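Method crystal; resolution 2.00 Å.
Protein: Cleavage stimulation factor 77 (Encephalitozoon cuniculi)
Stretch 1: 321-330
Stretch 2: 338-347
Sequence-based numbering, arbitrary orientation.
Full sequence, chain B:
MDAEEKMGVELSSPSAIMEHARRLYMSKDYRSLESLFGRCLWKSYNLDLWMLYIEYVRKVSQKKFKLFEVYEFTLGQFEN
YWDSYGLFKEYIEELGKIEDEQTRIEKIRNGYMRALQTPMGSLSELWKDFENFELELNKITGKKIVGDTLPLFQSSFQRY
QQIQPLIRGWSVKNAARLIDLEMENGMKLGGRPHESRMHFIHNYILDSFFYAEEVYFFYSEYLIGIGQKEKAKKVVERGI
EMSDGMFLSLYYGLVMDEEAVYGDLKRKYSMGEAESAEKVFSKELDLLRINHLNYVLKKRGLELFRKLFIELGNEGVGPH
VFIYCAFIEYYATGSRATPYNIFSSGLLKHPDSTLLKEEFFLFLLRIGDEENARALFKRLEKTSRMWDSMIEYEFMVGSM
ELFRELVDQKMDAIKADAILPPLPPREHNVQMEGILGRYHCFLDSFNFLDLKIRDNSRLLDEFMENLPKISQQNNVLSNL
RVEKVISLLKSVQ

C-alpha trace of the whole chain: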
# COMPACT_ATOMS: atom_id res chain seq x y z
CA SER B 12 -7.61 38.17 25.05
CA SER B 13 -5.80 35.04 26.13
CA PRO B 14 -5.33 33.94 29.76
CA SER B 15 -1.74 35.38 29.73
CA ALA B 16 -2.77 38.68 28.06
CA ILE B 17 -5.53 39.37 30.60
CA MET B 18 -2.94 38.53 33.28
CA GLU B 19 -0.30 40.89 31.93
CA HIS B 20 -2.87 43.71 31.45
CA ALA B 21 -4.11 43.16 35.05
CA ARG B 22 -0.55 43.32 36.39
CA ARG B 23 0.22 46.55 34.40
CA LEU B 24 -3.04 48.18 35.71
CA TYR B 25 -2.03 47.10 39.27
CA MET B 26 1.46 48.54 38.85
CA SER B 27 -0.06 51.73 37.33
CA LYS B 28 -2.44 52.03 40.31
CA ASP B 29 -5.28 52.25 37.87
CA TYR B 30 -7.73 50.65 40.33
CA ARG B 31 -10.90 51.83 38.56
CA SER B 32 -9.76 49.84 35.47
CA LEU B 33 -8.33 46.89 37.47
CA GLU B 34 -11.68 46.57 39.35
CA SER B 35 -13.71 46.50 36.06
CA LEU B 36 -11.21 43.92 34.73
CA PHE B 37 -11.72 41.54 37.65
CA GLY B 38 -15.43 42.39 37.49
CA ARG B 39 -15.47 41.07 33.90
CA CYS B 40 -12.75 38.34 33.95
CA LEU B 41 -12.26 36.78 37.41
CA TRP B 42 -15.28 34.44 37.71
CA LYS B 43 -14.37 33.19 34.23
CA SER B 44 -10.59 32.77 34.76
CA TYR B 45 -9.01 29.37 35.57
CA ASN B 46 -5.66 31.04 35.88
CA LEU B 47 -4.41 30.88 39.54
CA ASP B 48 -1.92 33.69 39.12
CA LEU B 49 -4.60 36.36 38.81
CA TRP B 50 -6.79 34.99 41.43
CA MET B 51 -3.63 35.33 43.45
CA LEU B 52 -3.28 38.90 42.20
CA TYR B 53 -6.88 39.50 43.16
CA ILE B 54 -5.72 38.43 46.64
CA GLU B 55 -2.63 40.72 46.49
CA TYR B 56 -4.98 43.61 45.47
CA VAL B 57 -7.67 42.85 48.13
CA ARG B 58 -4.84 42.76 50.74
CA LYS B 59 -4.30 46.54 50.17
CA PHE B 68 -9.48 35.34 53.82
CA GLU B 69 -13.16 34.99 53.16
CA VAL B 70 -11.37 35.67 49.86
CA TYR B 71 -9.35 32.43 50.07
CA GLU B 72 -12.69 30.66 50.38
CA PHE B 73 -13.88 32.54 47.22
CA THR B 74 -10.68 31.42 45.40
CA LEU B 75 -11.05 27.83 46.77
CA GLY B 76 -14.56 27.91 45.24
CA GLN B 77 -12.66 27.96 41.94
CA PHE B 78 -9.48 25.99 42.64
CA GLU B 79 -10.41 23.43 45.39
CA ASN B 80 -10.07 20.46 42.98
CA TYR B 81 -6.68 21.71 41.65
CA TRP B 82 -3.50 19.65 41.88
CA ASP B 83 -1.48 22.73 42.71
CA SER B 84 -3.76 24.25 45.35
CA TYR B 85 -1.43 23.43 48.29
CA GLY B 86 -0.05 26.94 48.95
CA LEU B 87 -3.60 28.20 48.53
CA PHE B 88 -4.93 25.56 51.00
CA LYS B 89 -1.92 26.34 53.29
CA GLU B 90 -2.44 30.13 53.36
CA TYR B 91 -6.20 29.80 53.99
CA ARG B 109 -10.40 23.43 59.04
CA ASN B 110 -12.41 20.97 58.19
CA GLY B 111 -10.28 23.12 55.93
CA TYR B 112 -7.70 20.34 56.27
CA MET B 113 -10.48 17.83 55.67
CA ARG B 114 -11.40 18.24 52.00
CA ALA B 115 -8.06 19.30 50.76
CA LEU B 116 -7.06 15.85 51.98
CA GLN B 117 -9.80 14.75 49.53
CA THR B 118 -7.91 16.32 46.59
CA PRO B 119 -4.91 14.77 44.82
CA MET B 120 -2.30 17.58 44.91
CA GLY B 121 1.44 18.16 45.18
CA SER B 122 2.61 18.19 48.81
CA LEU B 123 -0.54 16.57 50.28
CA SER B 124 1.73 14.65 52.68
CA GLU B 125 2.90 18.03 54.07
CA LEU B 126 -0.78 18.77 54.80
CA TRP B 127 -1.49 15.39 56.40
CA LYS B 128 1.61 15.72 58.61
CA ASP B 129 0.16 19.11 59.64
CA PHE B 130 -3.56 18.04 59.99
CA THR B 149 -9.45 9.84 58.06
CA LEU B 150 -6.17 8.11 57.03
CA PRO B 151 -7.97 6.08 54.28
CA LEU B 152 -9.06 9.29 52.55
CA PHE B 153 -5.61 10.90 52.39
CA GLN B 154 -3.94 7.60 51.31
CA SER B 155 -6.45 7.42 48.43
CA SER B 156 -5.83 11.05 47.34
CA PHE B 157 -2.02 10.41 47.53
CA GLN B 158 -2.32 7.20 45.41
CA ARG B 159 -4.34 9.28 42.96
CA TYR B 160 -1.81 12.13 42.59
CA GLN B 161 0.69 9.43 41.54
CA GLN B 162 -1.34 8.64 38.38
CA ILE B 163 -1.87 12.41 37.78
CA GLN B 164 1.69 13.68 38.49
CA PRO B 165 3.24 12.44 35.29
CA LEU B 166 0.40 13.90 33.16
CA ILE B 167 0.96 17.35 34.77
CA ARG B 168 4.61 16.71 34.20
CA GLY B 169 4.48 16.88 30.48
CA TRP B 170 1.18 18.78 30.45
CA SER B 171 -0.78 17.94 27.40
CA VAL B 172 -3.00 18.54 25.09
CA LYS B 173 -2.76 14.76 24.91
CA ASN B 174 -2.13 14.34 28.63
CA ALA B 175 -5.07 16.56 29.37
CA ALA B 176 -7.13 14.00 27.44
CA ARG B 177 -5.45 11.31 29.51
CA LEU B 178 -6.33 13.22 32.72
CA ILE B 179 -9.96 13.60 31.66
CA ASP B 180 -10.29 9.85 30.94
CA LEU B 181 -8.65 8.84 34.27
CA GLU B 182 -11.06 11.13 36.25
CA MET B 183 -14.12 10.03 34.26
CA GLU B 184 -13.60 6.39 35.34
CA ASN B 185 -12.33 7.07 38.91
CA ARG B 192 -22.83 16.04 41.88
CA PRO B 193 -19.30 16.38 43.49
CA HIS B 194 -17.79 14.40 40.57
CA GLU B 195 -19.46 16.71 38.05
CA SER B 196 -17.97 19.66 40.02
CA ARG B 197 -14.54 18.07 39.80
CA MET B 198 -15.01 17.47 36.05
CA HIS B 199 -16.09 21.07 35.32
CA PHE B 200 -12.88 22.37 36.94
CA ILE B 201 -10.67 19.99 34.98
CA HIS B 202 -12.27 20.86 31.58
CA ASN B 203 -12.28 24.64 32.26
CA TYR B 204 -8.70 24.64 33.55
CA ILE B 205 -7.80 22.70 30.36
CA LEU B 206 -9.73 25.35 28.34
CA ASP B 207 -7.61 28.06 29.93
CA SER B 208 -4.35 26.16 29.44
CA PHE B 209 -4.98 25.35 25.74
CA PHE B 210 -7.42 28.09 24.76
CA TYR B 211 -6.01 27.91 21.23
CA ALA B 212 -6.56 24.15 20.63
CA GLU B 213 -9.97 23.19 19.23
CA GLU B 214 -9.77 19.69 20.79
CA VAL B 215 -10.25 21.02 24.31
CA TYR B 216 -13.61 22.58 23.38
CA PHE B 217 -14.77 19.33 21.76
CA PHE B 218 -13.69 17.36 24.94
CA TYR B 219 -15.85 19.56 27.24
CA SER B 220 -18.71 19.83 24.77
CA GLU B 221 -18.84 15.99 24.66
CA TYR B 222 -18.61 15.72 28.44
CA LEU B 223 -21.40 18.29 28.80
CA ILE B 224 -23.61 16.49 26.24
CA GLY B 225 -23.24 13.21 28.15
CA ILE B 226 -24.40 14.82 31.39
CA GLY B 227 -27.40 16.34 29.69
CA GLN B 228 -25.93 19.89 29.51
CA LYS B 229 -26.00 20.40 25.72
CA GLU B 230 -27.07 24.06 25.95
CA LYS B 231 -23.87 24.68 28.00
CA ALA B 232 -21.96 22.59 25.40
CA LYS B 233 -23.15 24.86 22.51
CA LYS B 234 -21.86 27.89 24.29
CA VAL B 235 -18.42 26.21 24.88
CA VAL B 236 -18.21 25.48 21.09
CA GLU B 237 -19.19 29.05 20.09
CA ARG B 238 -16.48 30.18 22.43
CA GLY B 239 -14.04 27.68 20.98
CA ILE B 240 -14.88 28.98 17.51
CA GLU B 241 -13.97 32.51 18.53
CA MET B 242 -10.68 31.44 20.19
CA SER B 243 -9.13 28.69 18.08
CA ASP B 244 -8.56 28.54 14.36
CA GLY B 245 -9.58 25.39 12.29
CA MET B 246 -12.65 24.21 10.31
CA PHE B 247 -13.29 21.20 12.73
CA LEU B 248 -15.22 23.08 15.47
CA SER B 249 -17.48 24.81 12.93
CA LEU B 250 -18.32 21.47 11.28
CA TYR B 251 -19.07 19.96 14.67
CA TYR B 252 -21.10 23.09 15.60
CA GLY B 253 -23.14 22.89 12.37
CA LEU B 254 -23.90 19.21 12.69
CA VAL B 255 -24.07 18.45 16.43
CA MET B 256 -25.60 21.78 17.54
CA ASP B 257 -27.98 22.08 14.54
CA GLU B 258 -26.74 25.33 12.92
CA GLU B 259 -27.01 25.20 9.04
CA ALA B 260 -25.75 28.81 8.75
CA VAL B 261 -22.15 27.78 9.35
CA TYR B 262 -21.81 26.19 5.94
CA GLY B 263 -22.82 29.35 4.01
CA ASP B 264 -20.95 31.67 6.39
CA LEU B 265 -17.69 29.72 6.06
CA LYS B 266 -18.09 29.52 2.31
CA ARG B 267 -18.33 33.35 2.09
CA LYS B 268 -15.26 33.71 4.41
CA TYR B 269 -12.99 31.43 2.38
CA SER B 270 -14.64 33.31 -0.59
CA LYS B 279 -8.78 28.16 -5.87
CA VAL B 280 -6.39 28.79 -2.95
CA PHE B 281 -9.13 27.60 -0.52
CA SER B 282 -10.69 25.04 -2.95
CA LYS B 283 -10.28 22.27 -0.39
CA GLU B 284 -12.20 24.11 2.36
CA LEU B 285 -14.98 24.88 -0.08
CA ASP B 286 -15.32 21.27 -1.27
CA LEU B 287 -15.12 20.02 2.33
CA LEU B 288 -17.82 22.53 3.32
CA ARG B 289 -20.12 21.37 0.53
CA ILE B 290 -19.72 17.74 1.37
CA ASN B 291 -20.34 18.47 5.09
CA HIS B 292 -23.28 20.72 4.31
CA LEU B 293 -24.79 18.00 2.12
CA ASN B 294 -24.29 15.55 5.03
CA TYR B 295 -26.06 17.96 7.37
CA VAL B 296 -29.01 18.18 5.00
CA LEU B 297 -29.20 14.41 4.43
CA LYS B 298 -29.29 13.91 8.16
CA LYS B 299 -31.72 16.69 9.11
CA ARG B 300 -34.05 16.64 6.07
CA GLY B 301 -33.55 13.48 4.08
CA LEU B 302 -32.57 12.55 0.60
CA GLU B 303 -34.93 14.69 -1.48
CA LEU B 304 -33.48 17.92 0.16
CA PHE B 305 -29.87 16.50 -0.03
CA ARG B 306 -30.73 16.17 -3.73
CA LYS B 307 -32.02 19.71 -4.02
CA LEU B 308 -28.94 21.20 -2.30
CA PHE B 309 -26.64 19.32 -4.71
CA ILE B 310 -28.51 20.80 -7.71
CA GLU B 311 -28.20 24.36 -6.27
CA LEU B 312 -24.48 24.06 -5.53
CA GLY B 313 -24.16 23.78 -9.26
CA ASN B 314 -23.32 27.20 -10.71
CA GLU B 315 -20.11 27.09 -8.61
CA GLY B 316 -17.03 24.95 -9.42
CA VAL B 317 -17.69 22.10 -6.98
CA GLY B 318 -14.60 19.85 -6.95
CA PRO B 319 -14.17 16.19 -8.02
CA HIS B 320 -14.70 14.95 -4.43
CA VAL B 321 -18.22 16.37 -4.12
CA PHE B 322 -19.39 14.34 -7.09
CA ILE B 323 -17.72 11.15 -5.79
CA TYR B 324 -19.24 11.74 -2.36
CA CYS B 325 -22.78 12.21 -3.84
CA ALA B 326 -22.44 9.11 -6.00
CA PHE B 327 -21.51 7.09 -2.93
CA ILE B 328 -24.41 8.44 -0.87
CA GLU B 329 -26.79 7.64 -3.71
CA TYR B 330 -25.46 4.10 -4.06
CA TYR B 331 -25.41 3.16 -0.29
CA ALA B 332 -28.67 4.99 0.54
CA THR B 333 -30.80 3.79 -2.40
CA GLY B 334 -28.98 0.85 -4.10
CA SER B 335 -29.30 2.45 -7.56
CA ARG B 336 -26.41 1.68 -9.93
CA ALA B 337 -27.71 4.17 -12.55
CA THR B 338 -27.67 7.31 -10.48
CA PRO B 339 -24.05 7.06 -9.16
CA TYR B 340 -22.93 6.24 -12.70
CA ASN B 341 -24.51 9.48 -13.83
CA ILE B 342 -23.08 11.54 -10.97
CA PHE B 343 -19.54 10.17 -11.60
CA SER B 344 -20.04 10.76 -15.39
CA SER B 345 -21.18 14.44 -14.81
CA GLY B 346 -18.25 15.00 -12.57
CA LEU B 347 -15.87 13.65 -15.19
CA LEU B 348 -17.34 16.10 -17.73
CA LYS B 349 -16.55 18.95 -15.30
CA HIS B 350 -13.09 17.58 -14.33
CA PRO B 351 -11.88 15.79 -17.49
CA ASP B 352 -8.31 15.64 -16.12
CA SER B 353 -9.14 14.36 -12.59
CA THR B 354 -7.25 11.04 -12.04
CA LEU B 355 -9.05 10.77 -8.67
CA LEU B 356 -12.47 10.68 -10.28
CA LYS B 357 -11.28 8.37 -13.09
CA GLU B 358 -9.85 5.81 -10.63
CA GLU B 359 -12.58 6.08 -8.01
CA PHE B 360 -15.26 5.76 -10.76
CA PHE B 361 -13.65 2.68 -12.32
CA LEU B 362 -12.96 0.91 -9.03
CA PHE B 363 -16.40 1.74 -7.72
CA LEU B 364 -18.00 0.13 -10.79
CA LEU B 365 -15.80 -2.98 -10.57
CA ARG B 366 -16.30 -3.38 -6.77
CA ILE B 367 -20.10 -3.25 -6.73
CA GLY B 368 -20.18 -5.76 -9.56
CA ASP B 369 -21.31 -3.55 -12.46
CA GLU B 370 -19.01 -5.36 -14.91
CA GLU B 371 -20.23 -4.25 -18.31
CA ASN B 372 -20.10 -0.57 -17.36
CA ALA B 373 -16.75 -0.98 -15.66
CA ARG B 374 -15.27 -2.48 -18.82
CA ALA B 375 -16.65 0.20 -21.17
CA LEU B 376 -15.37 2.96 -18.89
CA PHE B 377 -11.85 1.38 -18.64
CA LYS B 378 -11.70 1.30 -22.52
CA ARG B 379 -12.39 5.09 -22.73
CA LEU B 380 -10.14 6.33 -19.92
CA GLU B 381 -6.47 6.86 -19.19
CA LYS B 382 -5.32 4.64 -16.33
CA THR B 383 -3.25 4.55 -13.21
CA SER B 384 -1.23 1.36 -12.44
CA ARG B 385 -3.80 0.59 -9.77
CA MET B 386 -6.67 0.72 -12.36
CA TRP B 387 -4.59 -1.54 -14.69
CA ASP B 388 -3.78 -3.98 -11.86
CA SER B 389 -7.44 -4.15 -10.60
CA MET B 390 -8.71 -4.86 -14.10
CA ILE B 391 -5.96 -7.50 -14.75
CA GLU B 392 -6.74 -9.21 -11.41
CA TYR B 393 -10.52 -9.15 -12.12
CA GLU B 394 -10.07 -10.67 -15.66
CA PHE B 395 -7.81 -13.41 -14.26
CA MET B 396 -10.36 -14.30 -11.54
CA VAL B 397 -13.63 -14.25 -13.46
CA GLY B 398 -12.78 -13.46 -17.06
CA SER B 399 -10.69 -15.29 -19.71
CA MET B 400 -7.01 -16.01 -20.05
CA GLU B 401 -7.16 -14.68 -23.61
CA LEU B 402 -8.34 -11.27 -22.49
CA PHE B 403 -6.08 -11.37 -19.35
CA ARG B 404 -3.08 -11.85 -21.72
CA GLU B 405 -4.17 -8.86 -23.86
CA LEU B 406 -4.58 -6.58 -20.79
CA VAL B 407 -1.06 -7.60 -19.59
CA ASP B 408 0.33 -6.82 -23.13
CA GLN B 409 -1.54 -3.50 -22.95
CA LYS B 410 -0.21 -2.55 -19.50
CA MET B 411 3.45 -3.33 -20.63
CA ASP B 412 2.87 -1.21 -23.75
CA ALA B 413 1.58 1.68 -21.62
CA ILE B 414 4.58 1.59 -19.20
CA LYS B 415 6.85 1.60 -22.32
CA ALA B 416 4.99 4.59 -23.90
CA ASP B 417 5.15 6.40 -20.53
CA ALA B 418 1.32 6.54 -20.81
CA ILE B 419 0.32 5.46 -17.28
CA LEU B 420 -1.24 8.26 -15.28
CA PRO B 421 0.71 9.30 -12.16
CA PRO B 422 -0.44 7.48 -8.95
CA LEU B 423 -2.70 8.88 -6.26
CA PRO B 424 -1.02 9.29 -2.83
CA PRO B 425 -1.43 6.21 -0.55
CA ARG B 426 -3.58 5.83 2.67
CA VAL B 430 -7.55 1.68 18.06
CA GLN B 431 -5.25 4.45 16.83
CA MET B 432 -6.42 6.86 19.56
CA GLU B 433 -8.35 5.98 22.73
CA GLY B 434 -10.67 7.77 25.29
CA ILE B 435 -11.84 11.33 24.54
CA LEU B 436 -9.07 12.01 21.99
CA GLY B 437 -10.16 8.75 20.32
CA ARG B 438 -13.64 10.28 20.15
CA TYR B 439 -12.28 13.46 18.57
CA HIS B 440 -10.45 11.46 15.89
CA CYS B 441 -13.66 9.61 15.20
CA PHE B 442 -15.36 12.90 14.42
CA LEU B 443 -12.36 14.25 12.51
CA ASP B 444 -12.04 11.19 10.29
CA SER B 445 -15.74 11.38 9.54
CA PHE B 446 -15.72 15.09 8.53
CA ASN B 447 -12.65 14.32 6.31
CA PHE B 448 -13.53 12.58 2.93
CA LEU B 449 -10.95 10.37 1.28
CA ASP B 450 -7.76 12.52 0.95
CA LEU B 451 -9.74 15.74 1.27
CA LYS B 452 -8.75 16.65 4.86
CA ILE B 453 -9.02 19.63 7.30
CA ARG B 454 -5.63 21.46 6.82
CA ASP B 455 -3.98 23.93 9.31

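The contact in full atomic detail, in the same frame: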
# COMPACT_ATOMS: atom_id res chain seq x y z
N VAL B 321 -16.85 16.09 -4.54
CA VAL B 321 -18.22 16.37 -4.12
C VAL B 321 -19.11 15.49 -4.96
O VAL B 321 -20.07 14.96 -4.47
CB VAL B 321 -18.59 17.93 -4.27
CG1 VAL B 321 -20.11 18.22 -4.00
CG2 VAL B 321 -17.77 18.72 -3.33
N PHE B 322 -18.69 15.25 -6.19
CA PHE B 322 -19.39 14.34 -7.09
C PHE B 322 -19.24 12.90 -6.64
O PHE B 322 -20.18 12.15 -6.75
CB PHE B 322 -18.81 14.42 -8.51
CG PHE B 322 -19.07 15.74 -9.23
CD1 PHE B 322 -20.24 15.94 -9.93
CD2 PHE B 322 -18.12 16.76 -9.20
CE1 PHE B 322 -20.48 17.15 -10.62
CE2 PHE B 322 -18.33 17.97 -9.89
CZ PHE B 322 -19.51 18.15 -10.62
N ILE B 323 -18.02 12.49 -6.28
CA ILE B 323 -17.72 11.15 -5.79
C ILE B 323 -18.45 10.89 -4.48
O ILE B 323 -19.02 9.82 -4.26
CB ILE B 323 -16.19 10.97 -5.53
CG1 ILE B 323 -15.34 11.26 -6.78
CG2 ILE B 323 -15.87 9.61 -4.87
CD1 ILE B 323 -13.79 11.23 -6.47
N TYR B 324 -18.44 11.87 -3.57
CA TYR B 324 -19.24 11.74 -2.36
C TYR B 324 -20.73 11.55 -2.63
O TYR B 324 -21.37 10.69 -2.01
CB TYR B 324 -18.99 12.94 -1.48
CG TYR B 324 -20.01 13.11 -0.42
CD1 TYR B 324 -19.92 12.42 0.80
CD2 TYR B 324 -21.10 13.96 -0.64
CE1 TYR B 324 -20.91 12.58 1.74
CE2 TYR B 324 -22.07 14.13 0.28
CZ TYR B 324 -21.98 13.47 1.47
OH TYR B 324 -22.99 13.69 2.38
N CYS B 325 -21.31 12.34 -3.53
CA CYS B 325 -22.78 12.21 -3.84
C CYS B 325 -23.12 10.91 -4.49
O CYS B 325 -24.26 10.41 -4.34
CB CYS B 325 -23.28 13.32 -4.77
SG CYS B 325 -23.38 14.93 -3.92
N ALA B 326 -22.20 10.40 -5.33
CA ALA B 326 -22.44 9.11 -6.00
C ALA B 326 -22.48 7.96 -4.97
O ALA B 326 -23.33 7.02 -5.02
CB ALA B 326 -21.40 8.87 -7.07
N PHE B 327 -21.57 8.07 -4.00
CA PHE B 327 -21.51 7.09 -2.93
C PHE B 327 -22.73 7.21 -2.00
O PHE B 327 -23.22 6.25 -1.53
CB PHE B 327 -20.29 7.29 -2.06
CG PHE B 327 -18.96 6.88 -2.66
CD1 PHE B 327 -18.84 6.05 -3.78
CD2 PHE B 327 -17.78 7.25 -1.98
CE1 PHE B 327 -17.58 5.65 -4.25
CE2 PHE B 327 -16.50 6.86 -2.46
CZ PHE B 327 -16.41 6.09 -3.61
N ILE B 328 -23.14 8.40 -1.62
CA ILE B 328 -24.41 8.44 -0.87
C ILE B 328 -25.57 7.80 -1.67
O ILE B 328 -26.43 7.18 -1.07
CB ILE B 328 -24.86 9.86 -0.59
CG1 ILE B 328 -23.86 10.63 0.29
CG2 ILE B 328 -26.29 9.83 -0.06
CD1 ILE B 328 -23.49 9.97 1.58
N GLU B 329 -25.62 8.00 -2.97
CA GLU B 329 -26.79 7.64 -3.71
C GLU B 329 -26.75 6.15 -3.80
O GLU B 329 -27.74 5.52 -3.59
CB GLU B 329 -26.88 8.27 -5.11
CG GLU B 329 -27.28 9.72 -5.09
CD GLU B 329 -28.81 9.97 -4.87
OE1 GLU B 329 -29.65 9.04 -4.86
OE2 GLU B 329 -29.17 11.16 -4.74
N TYR B 330 -25.57 5.58 -4.06
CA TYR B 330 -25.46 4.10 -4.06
C TYR B 330 -25.86 3.43 -2.71
O TYR B 330 -26.73 2.59 -2.68
CB TYR B 330 -24.07 3.61 -4.52
CG TYR B 330 -24.04 2.11 -4.56
CD1 TYR B 330 -24.88 1.42 -5.44
CD2 TYR B 330 -23.27 1.38 -3.65
CE1 TYR B 330 -24.92 0.00 -5.47
CE2 TYR B 330 -23.30 -0.06 -3.67
CZ TYR B 330 -24.14 -0.71 -4.58
OH TYR B 330 -24.19 -2.09 -4.67
N THR B 338 -27.83 5.96 -10.95
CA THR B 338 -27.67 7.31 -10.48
C THR B 338 -26.23 7.64 -10.17
O THR B 338 -25.79 8.67 -10.64
CB THR B 338 -28.60 7.61 -9.27
OG1 THR B 338 -29.95 7.64 -9.75
CG2 THR B 338 -28.22 8.98 -8.52
N PRO B 339 -25.51 6.78 -9.35
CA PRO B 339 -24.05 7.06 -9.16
C PRO B 339 -23.25 7.08 -10.45
O PRO B 339 -22.32 7.88 -10.57
CB PRO B 339 -23.56 5.97 -8.18
CG PRO B 339 -24.65 4.97 -8.05
CD PRO B 339 -25.96 5.61 -8.57
N TYR B 340 -23.61 6.23 -11.41
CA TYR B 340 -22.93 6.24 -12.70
C TYR B 340 -23.04 7.62 -13.33
O TYR B 340 -22.07 8.17 -13.88
CB TYR B 340 -23.56 5.21 -13.64
CG TYR B 340 -22.89 5.17 -14.99
CD1 TYR B 340 -21.90 4.22 -15.24
CD2 TYR B 340 -23.21 6.09 -16.02
CE1 TYR B 340 -21.29 4.15 -16.44
CE2 TYR B 340 -22.54 6.04 -17.28
CZ TYR B 340 -21.59 5.04 -17.47
OH TYR B 340 -20.90 4.90 -18.67
N ASN B 341 -24.23 8.18 -13.27
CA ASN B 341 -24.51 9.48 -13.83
C ASN B 341 -23.85 10.60 -13.08
O ASN B 341 -23.35 11.49 -13.69
CB ASN B 341 -26.01 9.66 -14.12
CG ASN B 341 -26.48 8.68 -15.20
OD1 ASN B 341 -26.83 9.06 -16.29
ND2 ASN B 341 -26.39 7.39 -14.91
N ILE B 342 -23.78 10.51 -11.75
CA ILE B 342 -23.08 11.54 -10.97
C ILE B 342 -21.57 11.52 -11.22
O ILE B 342 -20.95 12.57 -11.41
CB ILE B 342 -23.42 11.40 -9.45
CG1 ILE B 342 -24.93 11.49 -9.26
CG2 ILE B 342 -22.64 12.39 -8.64
CD1 ILE B 342 -25.44 11.26 -7.88
N PHE B 343 -20.98 10.32 -11.26
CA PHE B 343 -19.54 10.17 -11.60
C PHE B 343 -19.25 10.70 -13.02
O PHE B 343 -18.24 11.37 -13.24
CB PHE B 343 -19.14 8.70 -11.59
CG PHE B 343 -18.67 8.15 -10.26
CD1 PHE B 343 -19.36 7.11 -9.66
CD2 PHE B 343 -17.45 8.54 -9.69
CE1 PHE B 343 -18.93 6.58 -8.44
CE2 PHE B 343 -16.99 7.98 -8.47
CZ PHE B 343 -17.75 7.00 -7.84
N SER B 344 -20.13 10.35 -13.97
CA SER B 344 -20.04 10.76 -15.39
C SER B 344 -20.09 12.29 -15.52
O SER B 344 -19.18 12.87 -16.13
CB SER B 344 -21.17 10.10 -16.22
OG SER B 344 -21.03 8.68 -16.29
N SER B 345 -21.11 12.94 -14.95
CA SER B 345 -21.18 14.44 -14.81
C SER B 345 -19.93 15.05 -14.28
O SER B 345 -19.44 16.03 -14.82
CB SER B 345 -22.24 14.83 -13.83
OG SER B 345 -23.46 14.38 -14.31
N GLY B 346 -19.44 14.50 -13.17
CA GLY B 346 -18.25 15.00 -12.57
C GLY B 346 -17.04 14.91 -13.44
O GLY B 346 -16.18 15.74 -13.34
N LEU B 347 -16.97 13.87 -14.25
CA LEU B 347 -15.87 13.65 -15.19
C LEU B 347 -15.93 14.61 -16.37
O LEU B 347 -14.88 15.02 -16.88
CB LEU B 347 -15.93 12.20 -15.67
CG LEU B 347 -14.80 11.54 -16.41
CD1 LEU B 347 -13.45 11.76 -15.65
CD2 LEU B 347 -15.18 10.09 -16.52

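Two antiparallel helices pack at 177° with their axes 8.3 Å apart, and no hydrogen bond crosses between them: the contact is read from shape. Small residues lie where the backbones come closest. At A326 and P339 the CA atoms come within 4.1 Å, and A326 CB lies 3.8 Å from P339 CB, so the methyl meets the proline ring directly.

Two CH-pi contacts follow the same rule of ring against small residue, once in each direction. G346 CA sits 3.5 Å from the centroid of the F322 ring, over its face; a CB there would fall 2.7 Å from F322 CG, a clash, so the ring occupies the space glycine leaves. A326 CB lies 4.0 Å from the centroid of the F343 ring, again over the face. F343 starts away from the partner helix, yet its ring swings back, and F327 CE1 approaches its edge, 3.8 Å from F343 CZ.

Aliphatic packing completes the seam. I342 is a knob set among F322, C325, A326 and E329, its CG2 only 3.1 Å from F322 O. That carbonyl already accepts the backbone bond from A326 N. E329 contributes its methylene, CG lying 3.6 Å from T338 CG2, while its carboxylate oxygens are hydrogen-bonded elsewhere in the structure.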